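Local coordinates for geranyltranstransferase (Legionella pneumophila subsp. pneumophila, PDB 3LOM), which probably condenses allylic diphosphates with isopentenyl diphosphate to make farnesyl diphosphate, and perhaps geranylgeranyl diphosphate, using magnesium, at residues D279-R282 with L283-S286. Numbering follows the deposited sequence.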
ATOM      1  N   ASP A 279       8.848  32.449  -9.822  1.00 71.03           N
ATOM      2  CA  ASP A 279       9.209  33.474  -8.841  1.00 67.74           C
ATOM      3  C   ASP A 279       9.436  32.944  -7.428  1.00 70.43           C
ATOM      4  O   ASP A 279      10.036  33.626  -6.592  1.00 76.94           O
ATOM      5  CB  ASP A 279       8.137  34.569  -8.812  1.00 66.44           C
ATOM      6  CG  ASP A 279       8.181  35.473 -10.038  1.00 76.37           C
ATOM      7  OD1 ASP A 279       8.506  34.996 -11.151  1.00 66.10           O
ATOM      8  OD2 ASP A 279       7.882  36.674  -9.883  1.00 97.77           O
ATOM      9  N   SER A 280       8.960  31.728  -7.172  1.00 67.66           N
ATOM     10  CA  SER A 280       9.058  31.096  -5.856  1.00 69.76           C
ATOM     11  C   SER A 280      10.471  30.603  -5.526  1.00 68.73           C
ATOM     12  O   SER A 280      10.790  30.354  -4.360  1.00 69.08           O
ATOM     13  CB  SER A 280       8.063  29.931  -5.770  1.00 76.64           C
ATOM     14  OG  SER A 280       7.948  29.445  -4.446  1.00 81.93           O
ATOM     15  N   LEU A 281      11.308  30.475  -6.552  1.00 69.57           N
ATOM     16  CA  LEU A 281      12.636  29.875  -6.412  1.00 73.37           C
ATOM     17  C   LEU A 281      13.758  30.913  -6.403  1.00 76.96           C
ATOM     18  O   LEU A 281      14.941  30.562  -6.345  1.00 72.46           O
ATOM     19  CB  LEU A 281      12.874  28.868  -7.540  1.00 69.40           C
ATOM     20  CG  LEU A 281      11.714  27.930  -7.878  1.00 60.51           C
ATOM     21  CD1 LEU A 281      11.736  27.590  -9.355  1.00 47.49           C
ATOM     22  CD2 LEU A 281      11.716  26.675  -6.997  1.00 41.96           C
ATOM     23  N   ARG A 282      13.376  32.190  -6.442  1.00 82.33           N
ATOM     24  CA  ARG A 282      14.330  33.301  -6.519  1.00 83.69           C
ATOM     25  C   ARG A 282      15.124  33.513  -5.227  1.00 84.05           C
ATOM     26  O   ARG A 282      16.125  34.230  -5.224  1.00 90.80           O
ATOM     27  CB  ARG A 282      13.619  34.587  -6.938  1.00 83.24           C
ATOM     28  CG  ARG A 282      12.996  34.509  -8.319  1.00 81.11           C
ATOM     29  CD  ARG A 282      12.172  35.742  -8.611  1.00105.29           C
ATOM     30  NE  ARG A 282      12.993  36.884  -9.001  1.00114.15           N
ATOM     31  CZ  ARG A 282      12.524  38.112  -9.197  1.00117.52           C
ATOM     32  NH1 ARG A 282      11.231  38.369  -9.034  1.00112.81           N
ATOM     33  NH2 ARG A 282      13.349  39.087  -9.554  1.00119.77           N
ATOM     34  N   LEU A 283      14.674  32.879  -4.146  1.00 84.77           N
ATOM     35  CA  LEU A 283      15.433  32.798  -2.900  1.00 87.84           C
ATOM     36  C   LEU A 283      16.722  31.990  -3.106  1.00 89.12           C
ATOM     37  O   LEU A 283      17.756  32.299  -2.513  1.00 94.10           O
ATOM     38  CB  LEU A 283      14.577  32.152  -1.805  1.00 88.37           C
ATOM     39  CG  LEU A 283      14.632  32.692  -0.368  1.00102.32           C
ATOM     40  CD1 LEU A 283      13.407  32.234   0.417  1.00111.21           C
ATOM     41  CD2 LEU A 283      15.918  32.322   0.377  1.00114.48           C
ATOM     42  N   PHE A 284      16.651  30.962  -3.950  1.00 88.83           N
ATOM     43  CA  PHE A 284      17.797  30.105  -4.255  1.00 86.97           C
ATOM     44  C   PHE A 284      18.701  30.739  -5.313  1.00 86.94           C
ATOM     45  O   PHE A 284      19.918  30.544  -5.294  1.00 84.36           O
ATOM     46  CB  PHE A 284      17.330  28.722  -4.723  1.00 86.60           C
ATOM     47  CG  PHE A 284      16.329  28.065  -3.804  1.00 86.87           C
ATOM     48  CD1 PHE A 284      16.751  27.370  -2.674  1.00 80.08           C
ATOM     49  CD2 PHE A 284      14.963  28.130  -4.081  1.00 84.74           C
ATOM     50  CE1 PHE A 284      15.827  26.761  -1.827  1.00 86.66           C
ATOM     51  CE2 PHE A 284      14.031  27.528  -3.240  1.00 71.81           C
ATOM     52  CZ  PHE A 284      14.465  26.839  -2.111  1.00 83.31           C
ATOM     53  N   GLY A 285      18.094  31.481  -6.236  1.00 86.79           N
ATOM     54  CA  GLY A 285      18.827  32.252  -7.237  1.00 88.25           C
ATOM     55  C   GLY A 285      19.377  31.426  -8.383  1.00 91.27           C
ATOM     56  O   GLY A 285      18.620  30.769  -9.104  1.00 91.87           O
ATOM     57  N   SER A 286      20.700  31.469  -8.548  1.00 91.35           N
ATOM     58  CA  SER A 286      21.403  30.750  -9.617  1.00 88.53           C
ATOM     59  C   SER A 286      21.516  29.251  -9.349  1.00 83.52           C
ATOM     60  O   SER A 286      21.692  28.463 -10.280  1.00 77.98           O
ATOM     61  CB  SER A 286      22.799  31.341  -9.846  1.00 88.93           C
ATOM     62  OG  SER A 286      22.739  32.503 -10.652  1.00 93.82           O
TER
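Phe-284 lies against the backbone of Leu-281 in the surface connection between helices 263-279 and 289-303 of the all-helical polyprenyl synthase fold. Phe-284 CB is 3.4 Å from Leu-281 O. CG is turned away from the residue's own carbonyl carbon and sits beside its backbone N (chi1 -51°), which brings the CD2 edge of the ring against Leu-281. Of the ring atoms, Phe-284 CD2 comes nearest, 3.3 Å from Leu-281 O, which lies at the ring edge near its plane. Phe-284 CD2 also touches Leu-281 CB at 4.1 Å, an apolar contact, while Leu-281 CA lies in the ring plane. Farther out, Phe-284 CE2 grazes Leu-281 CA at 4.2 Å.

The carbonyl at this edge is gripped twice. Phe-284 N donates to Leu-281 O over 3.0 Å from above the carbonyl plane, closing a type I-like beta turn through Arg-282 and Leu-283, and Gly-285 N adds an i+4 bond to Leu-281 O at 3.3 Å within that plane. The positive phi of Gly-285 (77°), a value that favours glycine, breaks the helical run of backbone angles at 282-284. Helix 209-236 lies against the connection: Ile-211 meets Phe-284, Tyr-218 packs on the buried Leu-281, and Ser-280 OG hydrogen-bonds to Ala-214 O. Leu-281 also touches Leu-291 and Ile-292 of helix 289-303. One oxygen thus serves two amides and an aromatic edge, whose slightly positive C-H rim would suit its partial negative charge.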